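Local coordinates for protein putative sugar ABC transporter (PDB 5ULB) that binds a methylthioribose-type sugar between its two lobes and probably delivers it to an ABC transporter in the inner membrane, at residues A7-I13 and P326-L331; I20-R26 and Y76-S82; A143-W149 and I173-I179; T217-Y221 and K233-I237; A259-L264 and W317-D321. All coordinates share one frame. Residue numbers count along the deposited sequence, not the author numbering.

Contact 1 (A7-I13 and P326-L331); sequences APIPDAI and PWFATL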
# COMPACT_ATOMS: atom_id res chain seq x y z
N ALA A 7 -21.45 16.73 -17.99
CA ALA A 7 -21.70 17.07 -16.63
C ALA A 7 -20.95 18.34 -16.25
O ALA A 7 -19.75 18.35 -16.38
CB ALA A 7 -21.29 15.88 -15.71
N PRO A 8 -21.59 19.34 -15.71
CA PRO A 8 -20.91 20.58 -15.41
C PRO A 8 -19.92 20.43 -14.29
O PRO A 8 -20.10 19.66 -13.31
CB PRO A 8 -22.02 21.48 -14.90
CG PRO A 8 -23.22 20.97 -15.52
CD PRO A 8 -23.02 19.50 -15.49
N ILE A 9 -18.80 21.13 -14.44
CA ILE A 9 -17.80 21.22 -13.35
C ILE A 9 -18.41 21.90 -12.13
O ILE A 9 -18.95 23.00 -12.32
CB ILE A 9 -16.51 21.87 -13.90
CG1 ILE A 9 -15.90 20.99 -15.02
CG2 ILE A 9 -15.49 22.10 -12.75
CD1 ILE A 9 -14.94 21.75 -15.88
N PRO A 10 -18.30 21.30 -10.93
CA PRO A 10 -18.84 21.99 -9.71
C PRO A 10 -18.27 23.37 -9.53
O PRO A 10 -17.09 23.62 -9.80
CB PRO A 10 -18.34 21.07 -8.60
CG PRO A 10 -18.33 19.78 -9.26
CD PRO A 10 -17.79 19.99 -10.61
N ASP A 11 -19.09 24.27 -9.05
CA ASP A 11 -18.72 25.63 -8.90
C ASP A 11 -17.44 25.87 -8.12
O ASP A 11 -16.69 26.77 -8.50
CB ASP A 11 -19.88 26.36 -8.23
CG ASP A 11 -19.63 27.83 -8.00
OD1 ASP A 11 -19.55 28.54 -9.04
OD2 ASP A 11 -19.59 28.22 -6.79
N ALA A 12 -17.23 25.18 -7.00
CA ALA A 12 -16.08 25.49 -6.18
C ALA A 12 -14.80 25.20 -6.97
O ALA A 12 -13.79 25.84 -6.72
CB ALA A 12 -16.07 24.68 -4.89
N ILE A 13 -14.82 24.25 -7.93
CA ILE A 13 -13.64 24.00 -8.79
C ILE A 13 -13.61 25.01 -9.93
O ILE A 13 -12.55 25.65 -10.16
CB ILE A 13 -13.64 22.56 -9.22
CG1 ILE A 13 -13.31 21.67 -7.95
CG2 ILE A 13 -12.61 22.25 -10.29
CD1 ILE A 13 -13.44 20.21 -8.22
N PRO A 326 -19.21 12.07 -12.56
CA PRO A 326 -19.29 12.28 -13.99
C PRO A 326 -18.55 13.49 -14.52
O PRO A 326 -18.08 13.52 -15.65
CB PRO A 326 -20.76 12.43 -14.27
CG PRO A 326 -21.46 12.25 -12.99
CD PRO A 326 -20.54 11.95 -11.95
N TRP A 327 -18.40 14.52 -13.69
CA TRP A 327 -17.67 15.73 -14.08
C TRP A 327 -16.17 15.48 -14.12
O TRP A 327 -15.43 16.37 -14.55
CB TRP A 327 -18.02 16.96 -13.20
CG TRP A 327 -18.00 16.74 -11.78
CD1 TRP A 327 -19.08 16.36 -11.02
CD2 TRP A 327 -16.90 16.82 -10.85
NE1 TRP A 327 -18.74 16.14 -9.71
CE2 TRP A 327 -17.42 16.46 -9.56
CE3 TRP A 327 -15.56 17.18 -10.98
CZ2 TRP A 327 -16.68 16.50 -8.42
CZ3 TRP A 327 -14.76 17.21 -9.82
CH2 TRP A 327 -15.32 16.90 -8.55
N PHE A 328 -15.64 14.34 -13.65
CA PHE A 328 -14.20 14.04 -13.86
C PHE A 328 -13.91 14.01 -15.34
O PHE A 328 -12.84 14.46 -15.73
CB PHE A 328 -13.80 12.75 -13.18
CG PHE A 328 -13.77 12.77 -11.65
CD1 PHE A 328 -13.95 13.92 -10.87
CD2 PHE A 328 -13.49 11.58 -10.98
CE1 PHE A 328 -13.94 13.80 -9.52
CE2 PHE A 328 -13.47 11.50 -9.60
CZ PHE A 328 -13.71 12.62 -8.87
N ALA A 329 -14.81 13.41 -16.16
CA ALA A 329 -14.62 13.40 -17.57
C ALA A 329 -14.58 14.80 -18.14
O ALA A 329 -13.84 15.11 -19.08
CB ALA A 329 -15.65 12.53 -18.28
N THR A 330 -15.42 15.68 -17.63
CA THR A 330 -15.44 17.05 -18.11
C THR A 330 -14.10 17.70 -17.85
O THR A 330 -13.59 18.44 -18.67
CB THR A 330 -16.62 17.80 -17.41
OG1 THR A 330 -17.78 16.97 -17.55
CG2 THR A 330 -16.84 19.11 -18.05
N LEU A 331 -13.63 17.56 -16.62
CA LEU A 331 -12.30 18.09 -16.23
C LEU A 331 -11.21 17.52 -17.05
O LEU A 331 -10.32 18.29 -17.47
CB LEU A 331 -11.94 17.86 -14.77
CG LEU A 331 -12.56 18.83 -13.90
CD1 LEU A 331 -12.31 18.42 -12.45
CD2 LEU A 331 -12.00 20.20 -14.08
O HOH W 1 -19.25 15.13 -18.79
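Trp-327 is the apolar centre. Pro-10 lies over one face of its indole: Pro-10 CD sits 3.5 Å from the centroid of the five-membered ring, 21° off the normal. This is a CH-pi contact, and the closest atoms, Pro-10 CD and Trp-327 CD2, are 3.3 Å apart. Ile-13 adds to the same patch, with its CD1 3.6 Å from Trp-327 CZ3. Next to it, Ile-9 CD1 meets Leu-331 CD2 at 3.8 Å. At the other end Ala-7 CB packs on Pro-326 CB at 3.8 Å. The indole nitrogen points out of the contact and bonds to Glu-280.

The polar edge lies around Thr-330. Its OG1 donates to Ala-7 O at 2.7 Å. A water bridges the same pair of residues: it accepts from Ala-7 N at 2.8 Å and donates to Thr-330 OG1 at 2.7 Å. Thr-330 thus holds the extended N-terminal segment by its backbone.

Pro-10 is the N-cap residue of helix 11-14. Pro-10 and Trp-327 also touch Ala-278 on helix 262-278. The contact is terminal packing, in which the two chain ends meet on the N-terminal lobe of a periplasmic binding protein fold.

Contact 2 (I20-R26 and Y76-S82); sequences IKIAVIR and YDGIILS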
# COMPACT_ATOMS: atom_id res chain seq x y z
N ILE A 20 -6.21 24.07 -8.64
CA ILE A 20 -6.37 23.39 -7.34
C ILE A 20 -5.03 22.72 -7.01
O ILE A 20 -4.46 22.05 -7.87
CB ILE A 20 -7.52 22.41 -7.43
CG1 ILE A 20 -8.89 23.11 -7.62
CG2 ILE A 20 -7.53 21.44 -6.25
CD1 ILE A 20 -9.36 23.81 -6.49
N LYS A 21 -4.58 22.87 -5.75
CA LYS A 21 -3.29 22.32 -5.34
C LYS A 21 -3.49 21.30 -4.22
O LYS A 21 -4.17 21.61 -3.21
CB LYS A 21 -2.35 23.45 -4.92
CG LYS A 21 -2.23 24.52 -5.97
CD LYS A 21 -1.57 25.81 -5.59
CE LYS A 21 -1.61 26.71 -6.84
NZ LYS A 21 -2.95 27.33 -7.14
N ILE A 22 -2.88 20.13 -4.39
CA ILE A 22 -2.97 19.03 -3.46
C ILE A 22 -1.55 18.67 -2.96
O ILE A 22 -0.63 18.55 -3.79
CB ILE A 22 -3.58 17.78 -4.12
CG1 ILE A 22 -4.88 18.13 -4.83
CG2 ILE A 22 -3.76 16.65 -3.13
CD1 ILE A 22 -6.02 18.66 -4.05
N ALA A 23 -1.42 18.49 -1.67
CA ALA A 23 -0.15 17.99 -1.08
C ALA A 23 -0.38 16.53 -0.66
O ALA A 23 -1.38 16.24 0.05
CB ALA A 23 0.28 18.84 0.07
N VAL A 24 0.54 15.67 -1.01
CA VAL A 24 0.52 14.28 -0.54
C VAL A 24 1.75 14.04 0.33
O VAL A 24 2.90 14.30 -0.15
CB VAL A 24 0.52 13.33 -1.74
CG1 VAL A 24 0.47 11.88 -1.32
CG2 VAL A 24 -0.57 13.71 -2.72
N ILE A 25 1.59 13.60 1.55
CA ILE A 25 2.70 13.34 2.48
C ILE A 25 2.55 11.88 2.87
O ILE A 25 1.55 11.48 3.48
CB ILE A 25 2.70 14.29 3.66
CG1 ILE A 25 2.64 15.76 3.28
CG2 ILE A 25 4.01 14.01 4.44
CD1 ILE A 25 1.28 16.35 3.17
N ARG A 26 3.61 11.11 2.61
CA ARG A 26 3.62 9.67 2.87
C ARG A 26 4.81 9.39 3.80
O ARG A 26 5.96 9.80 3.55
CB ARG A 26 3.60 8.83 1.63
CG ARG A 26 3.71 7.34 1.82
CD ARG A 26 3.13 6.60 0.63
NE ARG A 26 3.49 5.21 0.66
CZ ARG A 26 2.68 4.18 0.36
NH1 ARG A 26 1.34 4.28 0.39
NH2 ARG A 26 3.21 2.99 0.29
N TYR A 76 -2.66 24.69 0.94
CA TYR A 76 -3.11 23.75 -0.08
C TYR A 76 -4.63 23.62 -0.03
O TYR A 76 -5.23 23.75 1.04
CB TYR A 76 -2.42 22.41 0.10
CG TYR A 76 -1.04 22.33 -0.45
CD1 TYR A 76 0.05 22.69 0.30
CD2 TYR A 76 -0.80 21.88 -1.71
CE1 TYR A 76 1.35 22.64 -0.19
CE2 TYR A 76 0.48 21.82 -2.26
CZ TYR A 76 1.56 22.18 -1.44
OH TYR A 76 2.86 22.11 -1.95
N ASP A 77 -5.24 23.29 -1.20
CA ASP A 77 -6.68 23.06 -1.22
C ASP A 77 -7.04 21.68 -0.65
O ASP A 77 -8.13 21.55 -0.06
CB ASP A 77 -7.12 23.12 -2.66
CG ASP A 77 -6.95 24.52 -3.23
OD1 ASP A 77 -7.60 25.49 -2.77
OD2 ASP A 77 -6.02 24.66 -4.08
N GLY A 78 -6.15 20.73 -0.77
CA GLY A 78 -6.37 19.43 -0.18
C GLY A 78 -5.12 18.78 0.20
O GLY A 78 -4.01 19.14 -0.34
N ILE A 79 -5.17 17.83 1.13
CA ILE A 79 -4.05 17.06 1.63
C ILE A 79 -4.42 15.59 1.66
O ILE A 79 -5.54 15.25 2.06
CB ILE A 79 -3.60 17.56 3.00
CG1 ILE A 79 -2.96 18.96 2.93
CG2 ILE A 79 -2.63 16.57 3.67
CD1 ILE A 79 -2.62 19.64 4.21
N ILE A 80 -3.51 14.77 1.24
CA ILE A 80 -3.59 13.31 1.41
C ILE A 80 -2.46 12.89 2.29
O ILE A 80 -1.30 13.20 1.99
CB ILE A 80 -3.56 12.57 0.05
CG1 ILE A 80 -4.81 12.94 -0.78
CG2 ILE A 80 -3.51 11.04 0.23
CD1 ILE A 80 -4.65 12.56 -2.25
N LEU A 81 -2.74 12.11 3.39
CA LEU A 81 -1.72 11.49 4.19
C LEU A 81 -1.68 10.01 3.98
O LEU A 81 -2.72 9.39 3.77
CB LEU A 81 -1.93 11.76 5.67
CG LEU A 81 -2.11 13.21 6.15
CD1 LEU A 81 -2.18 13.29 7.64
CD2 LEU A 81 -0.98 14.06 5.55
N SER A 82 -0.48 9.42 4.12
CA SER A 82 -0.33 7.98 4.02
C SER A 82 0.65 7.51 5.08
O SER A 82 1.76 8.09 5.20
CB SER A 82 0.11 7.64 2.62
OG SER A 82 0.19 6.27 2.32
O HOH W 2 -4.77 27.06 -4.29
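Tyr-76 lays its ring over Ala-23: Ala-23 CB is 3.6 Å from the ring centroid and 6° off the normal, a CH-pi contact. The hydroxyl of Tyr-76 reaches on to Asp-53 in strand 51-56.

Beyond the ring, strands 21-26 and 78-82 run parallel, with their axes 4.7 Å apart and 16° between their directions. The hydrogen bonds alternate as in a regular parallel pair. Ala-23 N donates to Gly-78 O at 3.0 Å, and Ile-80 N to Ala-23 O at 2.8 Å. Ile-25 N donates to Ile-80 O at 3.0 Å, and Ser-82 N to Ile-25 O at 3.0 Å.

At the start, Asp-77 OD2 accepts from Lys-21 N at 2.8 Å, while Lys-21 O receives both Asp-77 N at 2.8 Å and Gly-78 N at 3.3 Å. Gly-78 has no side chain, and a CB there would come tight against Ile-22 CD1.

Ile-25 packs on Ile-79 and Leu-81 on the face that helix 61-73 covers. Val-24 and Ile-80 meet on the face toward helix 32-48.

At the C-terminal end Arg-26 NH1 donates to Ser-82 OG at 3.0 Å. The side chains are thus polar at both ends and apolar between, and Arg-26 ties the strand pair to the pocket residue Asn-33 by a further hydrogen bond.

Contact 3 (A143-W149 and I173-I179); sequences ANIIKLW and ITELESI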
# COMPACT_ATOMS: atom_id res chain seq x y z
N ALA A 143 4.77 -25.83 10.17
CA ALA A 143 5.87 -25.13 9.48
C ALA A 143 6.62 -24.31 10.49
O ALA A 143 6.02 -23.66 11.39
CB ALA A 143 5.27 -24.22 8.41
N ASN A 144 7.93 -24.27 10.27
CA ASN A 144 8.82 -23.27 10.96
C ASN A 144 8.95 -22.06 10.04
O ASN A 144 9.38 -22.26 8.89
CB ASN A 144 10.17 -23.93 11.23
CG ASN A 144 10.04 -25.06 12.22
OD1 ASN A 144 9.38 -24.87 13.27
ND2 ASN A 144 10.61 -26.24 11.88
N ILE A 145 8.61 -20.88 10.51
CA ILE A 145 8.53 -19.68 9.64
C ILE A 145 9.38 -18.56 10.18
O ILE A 145 9.63 -18.45 11.38
CB ILE A 145 7.10 -19.26 9.39
CG1 ILE A 145 6.42 -18.66 10.60
CG2 ILE A 145 6.29 -20.47 8.86
CD1 ILE A 145 5.13 -18.01 10.31
N ILE A 146 9.68 -17.65 9.23
CA ILE A 146 10.15 -16.30 9.59
C ILE A 146 9.03 -15.34 9.16
O ILE A 146 8.50 -15.50 8.08
CB ILE A 146 11.49 -15.95 8.82
CG1 ILE A 146 12.54 -17.04 8.99
CG2 ILE A 146 11.98 -14.61 9.27
CD1 ILE A 146 12.88 -17.38 10.35
N LYS A 147 8.79 -14.33 9.98
CA LYS A 147 7.87 -13.25 9.65
C LYS A 147 8.73 -11.99 9.34
O LYS A 147 9.65 -11.67 10.05
CB LYS A 147 6.95 -12.98 10.87
CG LYS A 147 6.03 -11.76 10.68
CD LYS A 147 4.94 -11.73 11.69
CE LYS A 147 5.28 -11.59 13.12
NZ LYS A 147 5.70 -10.33 13.51
N LEU A 148 8.32 -11.34 8.25
CA LEU A 148 8.94 -10.00 7.89
C LEU A 148 7.86 -8.97 8.17
O LEU A 148 6.78 -8.99 7.57
CB LEU A 148 9.36 -9.95 6.45
CG LEU A 148 10.06 -11.20 5.88
CD1 LEU A 148 10.31 -11.09 4.38
CD2 LEU A 148 11.36 -11.49 6.62
N TRP A 149 8.15 -8.06 9.13
CA TRP A 149 7.12 -7.24 9.70
C TRP A 149 7.81 -6.07 10.50
O TRP A 149 8.94 -6.27 10.96
CB TRP A 149 6.30 -8.08 10.72
CG TRP A 149 5.16 -7.44 11.41
CD1 TRP A 149 3.92 -7.16 10.93
CD2 TRP A 149 5.19 -6.86 12.75
NE1 TRP A 149 3.22 -6.51 11.88
CE2 TRP A 149 3.92 -6.31 13.03
CE3 TRP A 149 6.15 -6.85 13.76
CZ2 TRP A 149 3.60 -5.77 14.23
CZ3 TRP A 149 5.86 -6.27 14.94
CH2 TRP A 149 4.59 -5.76 15.16
N ILE A 173 2.34 -24.18 13.66
CA ILE A 173 3.11 -23.12 13.01
C ILE A 173 3.97 -22.48 14.08
O ILE A 173 3.48 -22.04 15.11
CB ILE A 173 2.26 -22.06 12.33
CG1 ILE A 173 1.30 -22.65 11.29
CG2 ILE A 173 3.18 -21.03 11.67
CD1 ILE A 173 1.90 -23.31 10.10
N THR A 174 5.30 -22.50 13.88
CA THR A 174 6.24 -21.97 14.84
C THR A 174 6.90 -20.75 14.19
O THR A 174 7.55 -20.90 13.17
CB THR A 174 7.27 -23.02 15.23
OG1 THR A 174 6.65 -24.14 15.83
CG2 THR A 174 8.36 -22.40 16.14
N GLU A 175 6.79 -19.56 14.83
CA GLU A 175 7.51 -18.40 14.39
C GLU A 175 8.90 -18.45 15.02
O GLU A 175 9.05 -18.30 16.22
CB GLU A 175 6.81 -17.15 14.85
CG GLU A 175 7.51 -15.87 14.40
CD GLU A 175 6.97 -14.61 15.06
OE1 GLU A 175 5.77 -14.32 14.91
OE2 GLU A 175 7.75 -13.84 15.73
N LEU A 176 9.88 -18.64 14.18
CA LEU A 176 11.29 -18.67 14.66
C LEU A 176 11.73 -17.27 15.06
O LEU A 176 12.44 -17.12 16.07
CB LEU A 176 12.20 -19.31 13.64
CG LEU A 176 11.96 -20.72 13.27
CD1 LEU A 176 12.82 -21.04 12.07
CD2 LEU A 176 12.11 -21.65 14.42
N GLU A 177 11.44 -16.27 14.22
CA GLU A 177 11.88 -14.90 14.36
C GLU A 177 10.99 -14.02 13.52
O GLU A 177 10.44 -14.46 12.52
CB GLU A 177 13.39 -14.77 13.85
CG GLU A 177 14.08 -13.63 14.47
CD GLU A 177 15.58 -13.74 14.35
OE1 GLU A 177 16.11 -12.61 14.26
OE2 GLU A 177 16.21 -14.89 14.50
N SER A 178 10.98 -12.74 13.91
CA SER A 178 10.44 -11.68 13.12
C SER A 178 11.52 -10.61 12.84
O SER A 178 12.22 -10.25 13.77
CB SER A 178 9.23 -11.07 13.84
OG SER A 178 8.57 -10.11 13.00
N ILE A 179 11.56 -10.15 11.61
CA ILE A 179 12.56 -9.23 11.10
C ILE A 179 11.89 -8.15 10.38
O ILE A 179 10.94 -8.41 9.62
CB ILE A 179 13.39 -9.95 9.89
CG1 ILE A 179 14.28 -10.95 10.40
CG2 ILE A 179 14.16 -8.96 8.95
CD1 ILE A 179 14.83 -11.87 9.31
O HOH W 3 9.86 -7.75 13.09
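Strands 143-148 and 173-179 pair in parallel, and most of the polar groups between them are satisfied. Thr-174 N donates to Ala-143 O at 2.8 Å, Ile-145 N to Thr-174 O at 2.9 Å, and Leu-176 N to Ile-145 O at 2.8 Å. The ladder then shifts by one residue. Lys-147 N donates to Glu-177 O at 3.0 Å, Ile-179 N gives to Lys-147 O at 2.9 Å, and Trp-149 N gives to Ile-179 O at 2.9 Å. Leu-176, with helix-like backbone angles, is the extra residue. Glu-177 N, next to it, is buried without a partner.

Lys-147 NZ donates to Ser-178 OG at 2.9 Å and also bonds Gln-160. Glu-175 OE1 is 4.2 Å from Lys-147 NZ, beyond a salt bridge, and bonds Tyr-163 instead. Glu-177 has its salt bridge with Lys-200. A water joins Ser-178 OG at 2.7 Å to Trp-149 O at 2.8 Å, while the indole NE1 of Trp-149 bonds Met-156 O.

Apolar contacts fill in between, such as Ile-146 CG2 with Ile-179 CD1 at 4.0 Å.

Helix 154-169 joins the two strands, giving the beta-alpha-beta crossover repeated in each lobe of periplasmic binding proteins.

Contact 4 (T217-Y221 and K233-I237); sequences TQGAY and KLYSI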
# COMPACT_ATOMS: atom_id res chain seq x y z
N THR A 217 9.75 -8.73 1.25
CA THR A 217 9.80 -9.98 0.54
C THR A 217 10.85 -9.91 -0.57
O THR A 217 11.53 -10.91 -0.80
CB THR A 217 8.44 -10.30 -0.04
OG1 THR A 217 7.46 -10.14 1.00
CG2 THR A 217 8.38 -11.72 -0.57
N GLN A 218 11.00 -8.75 -1.23
CA GLN A 218 12.05 -8.64 -2.23
C GLN A 218 13.41 -8.91 -1.64
O GLN A 218 14.28 -9.55 -2.30
CB GLN A 218 11.98 -7.25 -2.85
CG GLN A 218 10.82 -7.00 -3.78
CD GLN A 218 10.50 -5.54 -4.01
OE1 GLN A 218 11.22 -4.62 -3.49
NE2 GLN A 218 9.42 -5.28 -4.73
N GLY A 219 13.67 -8.35 -0.46
CA GLY A 219 14.96 -8.62 0.15
C GLY A 219 15.14 -10.04 0.56
O GLY A 219 16.22 -10.68 0.44
N ALA A 220 14.07 -10.66 1.15
CA ALA A 220 14.17 -12.10 1.47
C ALA A 220 14.41 -12.92 0.25
O ALA A 220 15.19 -13.88 0.34
CB ALA A 220 12.91 -12.53 2.16
N TYR A 221 13.77 -12.62 -0.84
CA TYR A 221 13.96 -13.33 -2.09
C TYR A 221 15.44 -13.35 -2.53
O TYR A 221 16.03 -14.36 -2.86
CB TYR A 221 13.09 -12.75 -3.19
CG TYR A 221 13.22 -13.45 -4.51
CD1 TYR A 221 14.26 -13.12 -5.42
CD2 TYR A 221 12.40 -14.48 -4.88
CE1 TYR A 221 14.47 -13.78 -6.57
CE2 TYR A 221 12.57 -15.12 -6.10
CZ TYR A 221 13.62 -14.79 -6.94
OH TYR A 221 13.78 -15.48 -8.07
N LYS A 233 9.76 -21.42 0.99
CA LYS A 233 8.73 -20.78 0.20
C LYS A 233 8.30 -19.43 0.75
O LYS A 233 8.22 -19.27 1.96
CB LYS A 233 7.53 -21.75 0.06
CG LYS A 233 7.93 -23.06 -0.66
CD LYS A 233 8.82 -22.86 -1.93
CE LYS A 233 9.28 -24.18 -2.57
NZ LYS A 233 10.50 -24.06 -3.51
N LEU A 234 8.04 -18.49 -0.16
CA LEU A 234 7.69 -17.14 0.21
C LEU A 234 6.20 -16.80 -0.09
O LEU A 234 5.72 -17.13 -1.19
CB LEU A 234 8.46 -16.04 -0.57
CG LEU A 234 9.89 -15.97 -0.47
CD1 LEU A 234 10.49 -14.99 -1.49
CD2 LEU A 234 10.25 -15.54 0.96
N TYR A 235 5.56 -16.16 0.87
CA TYR A 235 4.15 -15.76 0.77
C TYR A 235 4.12 -14.30 1.13
O TYR A 235 4.53 -13.93 2.22
CB TYR A 235 3.34 -16.59 1.76
CG TYR A 235 3.36 -18.08 1.48
CD1 TYR A 235 4.44 -18.84 1.83
CD2 TYR A 235 2.35 -18.70 0.75
CE1 TYR A 235 4.50 -20.19 1.51
CE2 TYR A 235 2.41 -20.03 0.41
CZ TYR A 235 3.47 -20.76 0.82
OH TYR A 235 3.58 -22.08 0.47
N SER A 236 3.58 -13.45 0.22
CA SER A 236 3.63 -12.00 0.41
C SER A 236 2.30 -11.32 0.31
O SER A 236 1.39 -11.72 -0.39
CB SER A 236 4.63 -11.43 -0.67
OG SER A 236 5.08 -10.11 -0.36
N ILE A 237 2.32 -10.12 0.89
CA ILE A 237 1.37 -9.04 0.64
C ILE A 237 2.03 -8.03 -0.31
O ILE A 237 3.29 -7.89 -0.29
CB ILE A 237 0.95 -8.42 1.98
CG1 ILE A 237 0.15 -9.48 2.81
CG2 ILE A 237 0.12 -7.17 1.80
CD1 ILE A 237 -0.16 -9.12 4.21
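This is a helix-on-sheet packing contact inside the C-terminal lobe. Helix 214-226 lies on strand 233-237, the strand that follows it in a beta-alpha-beta unit begun by strand 208-211. The axes of 217-221 and 233-237 come within 9.7 Å and run nearly antiparallel, at 165°.

Leu-234 is the apolar part. Its CD1 meets Tyr-221 CB at 3.8 Å and Thr-217 CG2 at 4.0 Å, and its CD2 meets Ala-220 CB at 4.2 Å. One leucine thus touches three residues along the helix. Tyr-221 presents its ring edge here, and its hydroxyl bonds to Glu-249.

Two residues further along the strand, Ser-236 points to the same side. Ser-236 OG and Thr-217 OG1 are 2.7 Å apart and hydrogen-bonded. Thr-217 OG1 also has a weak bond to Trp-213 O. Ser-236 OG donates to Ile-237 O at 2.9 Å.

All five touching residues are buried. Leu-234 fills the gap between helix and strand, and the two hydroxyls can be buried beside it because each finds polar partners there.

Contact 5 (A259-L264 and W317-D321); sequences AVDPKL and WGQSD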
# COMPACT_ATOMS: atom_id res chain seq x y z
N ALA A 259 -2.80 -8.65 -2.97
CA ALA A 259 -2.48 -7.22 -3.18
C ALA A 259 -3.62 -6.41 -3.74
O ALA A 259 -4.52 -6.94 -4.38
CB ALA A 259 -1.30 -7.13 -4.15
N VAL A 260 -3.52 -5.12 -3.47
CA VAL A 260 -4.30 -4.07 -4.11
C VAL A 260 -3.34 -3.27 -4.98
O VAL A 260 -2.18 -3.02 -4.55
CB VAL A 260 -4.99 -3.13 -3.05
CG1 VAL A 260 -5.77 -2.04 -3.69
CG2 VAL A 260 -5.86 -3.94 -2.07
N ASP A 261 -3.76 -2.82 -6.11
CA ASP A 261 -2.89 -1.98 -6.99
C ASP A 261 -2.69 -0.62 -6.25
O ASP A 261 -3.65 0.12 -6.05
CB ASP A 261 -3.57 -1.69 -8.32
CG ASP A 261 -2.73 -0.88 -9.31
OD1 ASP A 261 -1.64 -0.38 -8.91
OD2 ASP A 261 -3.20 -0.79 -10.47
N PRO A 262 -1.44 -0.28 -5.85
CA PRO A 262 -1.27 1.00 -5.17
C PRO A 262 -1.57 2.16 -6.00
O PRO A 262 -1.92 3.22 -5.39
CB PRO A 262 0.22 0.92 -4.68
CG PRO A 262 0.66 -0.49 -4.83
CD PRO A 262 -0.17 -1.01 -5.98
N LYS A 263 -1.49 2.08 -7.31
CA LYS A 263 -1.87 3.21 -8.14
C LYS A 263 -3.36 3.51 -7.92
O LYS A 263 -3.75 4.67 -7.97
CB LYS A 263 -1.68 2.90 -9.60
CG LYS A 263 -0.23 2.78 -10.01
CD LYS A 263 -0.08 2.84 -11.54
CE LYS A 263 -1.32 3.35 -12.22
NZ LYS A 263 -1.46 4.83 -12.53
N LEU A 264 -4.20 2.49 -7.80
CA LEU A 264 -5.64 2.71 -7.52
C LEU A 264 -5.83 3.32 -6.18
O LEU A 264 -6.72 4.16 -6.04
CB LEU A 264 -6.34 1.32 -7.66
CG LEU A 264 -7.87 1.35 -7.44
CD1 LEU A 264 -8.55 2.21 -8.46
CD2 LEU A 264 -8.39 -0.05 -7.39
N TRP A 317 -8.77 -6.39 -12.14
CA TRP A 317 -7.62 -5.90 -11.42
C TRP A 317 -7.42 -4.40 -11.65
O TRP A 317 -7.42 -3.85 -12.77
CB TRP A 317 -6.37 -6.61 -11.87
CG TRP A 317 -5.17 -5.94 -11.34
CD1 TRP A 317 -4.34 -5.05 -12.04
CD2 TRP A 317 -4.66 -6.08 -10.06
NE1 TRP A 317 -3.35 -4.69 -11.21
CE2 TRP A 317 -3.52 -5.26 -9.97
CE3 TRP A 317 -5.03 -6.82 -8.90
CZ2 TRP A 317 -2.76 -5.22 -8.79
CZ3 TRP A 317 -4.33 -6.70 -7.80
CH2 TRP A 317 -3.19 -5.91 -7.76
N GLY A 318 -7.18 -3.75 -10.51
CA GLY A 318 -6.76 -2.35 -10.51
C GLY A 318 -7.78 -1.34 -10.99
O GLY A 318 -7.45 -0.17 -11.32
N GLN A 319 -9.02 -1.75 -11.04
CA GLN A 319 -10.10 -0.88 -11.56
C GLN A 319 -11.21 -0.74 -10.54
O GLN A 319 -11.50 -1.66 -9.78
CB GLN A 319 -10.74 -1.56 -12.82
CG GLN A 319 -9.73 -1.91 -13.94
CD GLN A 319 -10.17 -3.14 -14.81
OE1 GLN A 319 -9.50 -4.22 -14.87
NE2 GLN A 319 -11.32 -2.99 -15.45
N SER A 320 -11.78 0.45 -10.46
CA SER A 320 -12.96 0.66 -9.64
C SER A 320 -13.62 1.93 -10.15
O SER A 320 -12.90 2.95 -10.38
CB SER A 320 -12.54 0.95 -8.15
OG SER A 320 -13.64 1.26 -7.41
N ASP A 321 -14.92 1.95 -10.11
CA ASP A 321 -15.74 3.11 -10.42
C ASP A 321 -16.04 3.90 -9.17
O ASP A 321 -16.74 4.96 -9.28
CB ASP A 321 -17.04 2.75 -11.19
CG ASP A 321 -17.55 3.93 -12.11
OD1 ASP A 321 -18.78 4.19 -12.19
OD2 ASP A 321 -16.74 4.61 -12.80
O HOH W 4 -5.00 1.18 -11.34
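Asp-261 takes the t rotamer, and this puts its carboxylate to two uses. OD1 accepts from Lys-263 N at 2.9 Å, which caps helix 262-278 at its N-terminus. OD2 accepts from a water at 2.8 Å, and the same water donates to Gly-318 O at 2.8 Å. The two segments share no direct hydrogen bond, so this water is their polar link.

Gly-318 has phi 67° and psi 17°, in the left-handed region that glycine enters easily. A CB at this position would clash with Asp-261 OD2, so the close approach depends on the missing side chain.

Trp-317 has chi1 near 169° (t), which swings the indole toward the segment 259-264. Its CZ3 is 3.4 Å from Ala-259 O, which lies at the ring edge. Its CZ2 is 3.7 Å from Asp-261 CB.

Leu-264, with chi1 t and chi2 p, turns its methyls onto the loop. Leu-264 CD2 is 3.9 Å from Gly-318 C, and Leu-264 CD1 is 4.2 Å from Ser-320 CB.

The loop 317-321 thus lies along the end of strand 254-259 and the first turn of helix 262-278. Trp-317 and Ser-320 also touch strand 285-294, while Pro-262 faces helix 32-48.

Contact 2 lies in the sheet of the N-terminal lobe. Contacts 3 and 4 lie in that of the other lobe, with centres about 37 Å and 32 Å from that of contact 2. Contacts 3 and 4 touch: Leu-148 CD1 is 3.7 Å from Ala-220 CB. Contact 5 lies between, about 20 Å from contact 2 and 21 Å from contact 4, centre to centre. The bound sugar is about 5 Å from the side chain of Arg-26, 7 Å from that of Val-260, and 8 Å from those of Trp-149 and Ser-236. Contact 1 encloses all the others along the chain, and its centre is about 50 Å from that of contact 3.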